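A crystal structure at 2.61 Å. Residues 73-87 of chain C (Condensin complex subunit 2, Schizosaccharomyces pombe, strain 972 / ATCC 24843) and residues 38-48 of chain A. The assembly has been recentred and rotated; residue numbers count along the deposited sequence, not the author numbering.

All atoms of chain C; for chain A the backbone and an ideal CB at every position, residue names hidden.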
# COMPACT_ATOMS: atom_id res chain seq x y z
N ALA C 73 -6.56 -23.38 -38.07
CA ALA C 73 -5.82 -23.03 -39.29
C ALA C 73 -6.87 -22.47 -40.24
O ALA C 73 -8.04 -22.86 -40.15
CB ALA C 73 -5.11 -24.23 -39.90
N ILE C 74 -6.50 -21.56 -41.13
CA ILE C 74 -7.46 -20.73 -41.85
C ILE C 74 -7.48 -21.13 -43.32
O ILE C 74 -6.43 -21.32 -43.94
CB ILE C 74 -7.14 -19.24 -41.70
CG1 ILE C 74 -6.90 -18.89 -40.23
CG2 ILE C 74 -8.29 -18.40 -42.27
CD1 ILE C 74 -6.56 -17.44 -39.96
N ASP C 75 -8.69 -21.26 -43.87
CA ASP C 75 -8.91 -21.45 -45.30
C ASP C 75 -9.48 -20.15 -45.85
O ASP C 75 -10.64 -19.82 -45.58
CB ASP C 75 -9.86 -22.62 -45.56
CG ASP C 75 -10.18 -22.79 -47.04
OD1 ASP C 75 -9.25 -22.66 -47.87
OD2 ASP C 75 -11.35 -23.05 -47.37
N PHE C 76 -8.67 -19.41 -46.60
CA PHE C 76 -9.07 -18.10 -47.09
C PHE C 76 -9.92 -18.15 -48.35
O PHE C 76 -10.23 -17.10 -48.91
CB PHE C 76 -7.83 -17.24 -47.33
CG PHE C 76 -7.26 -16.64 -46.08
CD1 PHE C 76 -7.66 -15.39 -45.65
CD2 PHE C 76 -6.33 -17.34 -45.34
CE1 PHE C 76 -7.15 -14.85 -44.50
CE2 PHE C 76 -5.80 -16.79 -44.18
CZ PHE C 76 -6.21 -15.55 -43.76
N LEU C 77 -10.31 -19.34 -48.81
CA LEU C 77 -11.17 -19.48 -49.97
C LEU C 77 -12.61 -19.82 -49.61
O LEU C 77 -13.42 -20.06 -50.51
CB LEU C 77 -10.61 -20.56 -50.91
CG LEU C 77 -9.56 -20.08 -51.92
CD1 LEU C 77 -8.53 -19.14 -51.28
CD2 LEU C 77 -8.87 -21.27 -52.56
N GLN C 78 -12.94 -19.83 -48.32
CA GLN C 78 -14.30 -20.09 -47.89
C GLN C 78 -15.23 -18.96 -48.35
O GLN C 78 -14.79 -17.84 -48.63
CB GLN C 78 -14.37 -20.23 -46.37
CG GLN C 78 -13.43 -21.29 -45.81
CD GLN C 78 -13.21 -21.13 -44.31
OE1 GLN C 78 -13.14 -20.01 -43.80
NE2 GLN C 78 -13.09 -22.25 -43.61
N GLU C 79 -16.52 -19.27 -48.41
CA GLU C 79 -17.53 -18.29 -48.79
C GLU C 79 -18.04 -17.56 -47.56
O GLU C 79 -18.29 -18.17 -46.52
CB GLU C 79 -18.68 -18.98 -49.52
CG GLU C 79 -18.28 -19.60 -50.85
CD GLU C 79 -19.42 -20.36 -51.51
OE1 GLU C 79 -20.46 -20.57 -50.85
OE2 GLU C 79 -19.28 -20.73 -52.69
N VAL C 80 -18.19 -16.24 -47.69
CA VAL C 80 -18.58 -15.39 -46.58
C VAL C 80 -19.63 -14.40 -47.07
O VAL C 80 -19.62 -13.97 -48.23
CB VAL C 80 -17.37 -14.64 -45.97
CG1 VAL C 80 -17.73 -14.02 -44.64
CG2 VAL C 80 -16.18 -15.59 -45.82
N ASP C 81 -20.55 -14.04 -46.18
CA ASP C 81 -21.68 -13.17 -46.50
C ASP C 81 -21.52 -11.86 -45.72
O ASP C 81 -21.86 -11.79 -44.54
CB ASP C 81 -23.00 -13.86 -46.16
CG ASP C 81 -24.21 -13.00 -46.48
OD1 ASP C 81 -24.06 -12.05 -47.27
OD2 ASP C 81 -25.30 -13.29 -45.94
N VAL C 82 -21.02 -10.83 -46.40
CA VAL C 82 -20.60 -9.61 -45.71
C VAL C 82 -21.78 -8.99 -44.97
O VAL C 82 -21.68 -8.65 -43.78
CB VAL C 82 -19.96 -8.61 -46.69
CG1 VAL C 82 -18.81 -9.28 -47.45
CG2 VAL C 82 -20.98 -8.03 -47.68
N GLU C 83 -22.92 -8.84 -45.64
CA GLU C 83 -24.06 -8.16 -45.03
C GLU C 83 -24.45 -8.83 -43.72
O GLU C 83 -24.77 -8.15 -42.74
CB GLU C 83 -25.24 -8.14 -46.00
CG GLU C 83 -25.05 -7.21 -47.19
CD GLU C 83 -25.57 -5.80 -46.95
OE1 GLU C 83 -25.36 -4.93 -47.82
OE2 GLU C 83 -26.20 -5.57 -45.90
N ALA C 84 -24.41 -10.16 -43.67
CA ALA C 84 -24.81 -10.88 -42.47
C ALA C 84 -23.91 -10.52 -41.29
O ALA C 84 -24.39 -10.26 -40.18
CB ALA C 84 -24.78 -12.39 -42.73
N LEU C 85 -22.59 -10.51 -41.51
CA LEU C 85 -21.67 -10.15 -40.44
C LEU C 85 -21.85 -8.70 -40.01
O LEU C 85 -21.70 -8.37 -38.83
CB LEU C 85 -20.23 -10.39 -40.87
CG LEU C 85 -19.72 -11.84 -41.00
CD1 LEU C 85 -19.88 -12.60 -39.70
CD2 LEU C 85 -20.40 -12.57 -42.14
N PHE C 86 -22.19 -7.83 -40.96
CA PHE C 86 -22.30 -6.40 -40.70
C PHE C 86 -23.66 -6.00 -40.16
O PHE C 86 -23.86 -4.83 -39.81
CB PHE C 86 -22.00 -5.62 -41.98
CG PHE C 86 -20.55 -5.69 -42.42
CD1 PHE C 86 -19.88 -6.90 -42.50
CD2 PHE C 86 -19.87 -4.54 -42.78
CE1 PHE C 86 -18.57 -6.96 -42.91
CE2 PHE C 86 -18.55 -4.60 -43.20
CZ PHE C 86 -17.90 -5.81 -43.26
N THR C 87 -24.61 -6.94 -40.08
CA THR C 87 -25.95 -6.66 -39.56
C THR C 87 -25.85 -6.06 -38.16
O THR C 87 -25.41 -6.74 -37.22
CB THR C 87 -26.80 -7.93 -39.51
OG1 THR C 87 -26.01 -9.03 -39.04
CG2 THR C 87 -27.38 -8.25 -40.88
N UNK A 38 -9.71 -7.03 -49.25
CA UNK A 38 -10.92 -6.98 -48.43
C UNK A 38 -11.53 -8.36 -48.28
O UNK A 38 -12.08 -8.69 -47.21
CB UNK A 38 -11.94 -6.02 -49.04
N UNK A 39 -11.45 -9.19 -49.32
CA UNK A 39 -11.90 -10.57 -49.21
C UNK A 39 -11.07 -11.34 -48.18
O UNK A 39 -11.60 -12.17 -47.44
CB UNK A 39 -11.83 -11.26 -50.57
N UNK A 40 -9.77 -11.06 -48.13
CA UNK A 40 -8.92 -11.68 -47.12
C UNK A 40 -9.30 -11.20 -45.72
O UNK A 40 -9.26 -11.97 -44.76
CB UNK A 40 -7.45 -11.38 -47.40
N UNK A 41 -9.66 -9.92 -45.60
CA UNK A 41 -10.02 -9.37 -44.30
C UNK A 41 -11.40 -9.84 -43.86
O UNK A 41 -11.61 -10.13 -42.67
CB UNK A 41 -9.98 -7.84 -44.34
N UNK A 42 -12.35 -9.94 -44.79
CA UNK A 42 -13.65 -10.51 -44.46
C UNK A 42 -13.50 -11.89 -43.84
O UNK A 42 -14.34 -12.31 -43.03
CB UNK A 42 -14.53 -10.59 -45.71
N UNK A 43 -12.43 -12.61 -44.19
CA UNK A 43 -12.13 -13.90 -43.57
C UNK A 43 -11.32 -13.75 -42.29
O UNK A 43 -11.17 -14.73 -41.55
CB UNK A 43 -11.37 -14.79 -44.56
N UNK A 44 -10.81 -12.55 -42.00
CA UNK A 44 -10.20 -12.30 -40.70
C UNK A 44 -11.25 -11.93 -39.66
O UNK A 44 -11.00 -12.09 -38.46
CB UNK A 44 -9.15 -11.19 -40.81
N UNK A 45 -12.42 -11.46 -40.09
CA UNK A 45 -13.49 -11.16 -39.14
C UNK A 45 -14.16 -12.42 -38.61
O UNK A 45 -14.79 -12.36 -37.54
CB UNK A 45 -14.54 -10.26 -39.80
N UNK A 46 -14.05 -13.54 -39.32
CA UNK A 46 -14.70 -14.77 -38.88
C UNK A 46 -13.88 -15.52 -37.83
O UNK A 46 -14.46 -16.18 -36.96
CB UNK A 46 -14.96 -15.68 -40.08
N UNK A 47 -12.55 -15.43 -37.90
CA UNK A 47 -11.70 -16.13 -36.95
C UNK A 47 -11.86 -15.49 -35.57
O UNK A 47 -11.79 -14.27 -35.42
CB UNK A 47 -10.24 -16.10 -37.40
N UNK A 48 -12.07 -16.33 -34.56
CA UNK A 48 -12.17 -15.86 -33.19
C UNK A 48 -10.79 -15.52 -32.64
O UNK A 48 -9.76 -15.98 -33.14
CB UNK A 48 -12.85 -16.91 -32.31

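Position 38 has helical backbone angles (-55/-35), and its ideal CB has nothing of chain C near it. The contact sets no preference; the residue is Leu A38.

At position 39 CA-to-CB points sideways, and again nothing of chain C lies near the ideal CB. Only a long side chain could reach the turn from Asp C75 to Gln C78, where the carbonyl of Phe C76 would favour a donor, though a long apolar chain could also pack there. Arg A39 is extended (chi1 to chi3 all t) and brings NH2 to 4.0 Å from Leu C77 CA; its NH2 stays 4.4 Å from Phe C76 O, too far for a hydrogen bond.

The sideways CB of position 40 lies 4.4 Å from Phe C76 CD1, so a small residue already touches the ring. Ala A40 does this with CB, while its backbone O sits at the ring edge, 3.6 Å from Phe C76 CE1.

Position 41 points away, leaving its choice free of chain C; it is Leu A41.

Position 42 points toward chain C, its ideal CB 4.8 Å from both Val C80 CG1 and Val C82 CG1. Two valine methyls suit a medium apolar chain, but a polar one with its polar end satisfied elsewhere would also fit. Asn A42 (chi1 m) places ND2 3.8 Å from Val C82 CG1, a van der Waals contact, and OD1 is hydrogen-bonded elsewhere in the structure.

Position 43 faces the richest surroundings: its ideal CB is 3.9 Å from Phe C76 CD1, 5.0 Å from Val C80 CG2 and 5.2 Å from Asp C75 O. Ile, Leu, Val or Met would suit. Ile A43 has the most area covered by chain C of any residue in its stretch, 107 Å². Its CG2 meets Phe C76 CD1 at 3.5 Å and Ile C74 CG2 at 3.8 Å, CG1 lies 3.7 Å from Val C80 CG2, and CD1 reaches into the turn, a tight 3.0 Å from Phe C76 O.

Position 44 points sideways, its ideal CB clear of chain C; an apolar chain with at least a gamma carbon could reach the Phe C76 ring, so Val, Ile or Leu are candidates. Ile A44 supplies CG1, 4.4 Å from Phe C76 CE1 at the ring edge.

Position 45 points toward chain C across a gap, favouring a longer apolar chain. Leu A45 extends CD1 to 4.1 Å from Phe C86 CE1.

Position 46 also points toward chain C, without a near partner; polar or apolar residues are possible, and it is Thr A46.

At position 47 the backbone is extended (-69/132) and the ideal CB lies 4.7 Å from Ile C74 CD1. A branched aliphatic fits: Val A47 CG1 packs 3.8 Å from Ile C74 CD1.

Position 48, out of reach, is Lys A48.

Chain A (38-48) LRALNIILTVK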
# COMPACT_ATOMS: atom_id res chain seq x y z
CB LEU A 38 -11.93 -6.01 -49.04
CG LEU A 38 -11.40 -4.62 -49.37
CD1 LEU A 38 -12.48 -3.76 -50.01
CD2 LEU A 38 -10.85 -3.93 -48.12
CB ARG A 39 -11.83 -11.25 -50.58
CG ARG A 39 -12.41 -12.65 -50.62
CD ARG A 39 -12.21 -13.26 -52.00
NE ARG A 39 -12.26 -14.72 -51.96
CZ ARG A 39 -11.97 -15.51 -52.99
NH1 ARG A 39 -11.61 -14.98 -54.16
NH2 ARG A 39 -12.04 -16.82 -52.87
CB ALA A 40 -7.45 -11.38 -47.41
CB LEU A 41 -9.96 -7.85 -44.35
CG LEU A 41 -8.56 -7.31 -44.64
CD1 LEU A 41 -8.63 -5.86 -45.04
CD2 LEU A 41 -7.66 -7.48 -43.43
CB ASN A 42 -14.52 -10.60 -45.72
CG ASN A 42 -14.80 -9.23 -46.33
OD1 ASN A 42 -14.85 -8.23 -45.62
ND2 ASN A 42 -14.98 -9.20 -47.64
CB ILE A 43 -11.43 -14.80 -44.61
CG1 ILE A 43 -12.48 -15.35 -45.58
CG2 ILE A 43 -10.63 -15.93 -43.94
CD1 ILE A 43 -11.98 -16.36 -46.58
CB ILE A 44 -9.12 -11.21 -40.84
CG1 ILE A 44 -7.82 -11.84 -41.32
CG2 ILE A 44 -8.89 -10.47 -39.51
CD1 ILE A 44 -6.81 -10.86 -41.84
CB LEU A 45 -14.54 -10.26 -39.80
CG LEU A 45 -14.03 -9.01 -40.52
CD1 LEU A 45 -15.20 -8.10 -40.86
CD2 LEU A 45 -12.99 -8.27 -39.70
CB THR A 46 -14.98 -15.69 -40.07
OG1 THR A 46 -15.53 -16.93 -39.61
CG2 THR A 46 -13.71 -15.97 -40.87
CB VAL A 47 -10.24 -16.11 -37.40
CG1 VAL A 47 -10.04 -17.04 -38.58
CG2 VAL A 47 -9.78 -14.69 -37.76
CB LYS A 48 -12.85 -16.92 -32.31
CG LYS A 48 -14.27 -17.28 -32.72
CD LYS A 48 -15.23 -16.13 -32.48
CE LYS A 48 -16.63 -16.42 -33.02
NZ LYS A 48 -16.68 -16.29 -34.50
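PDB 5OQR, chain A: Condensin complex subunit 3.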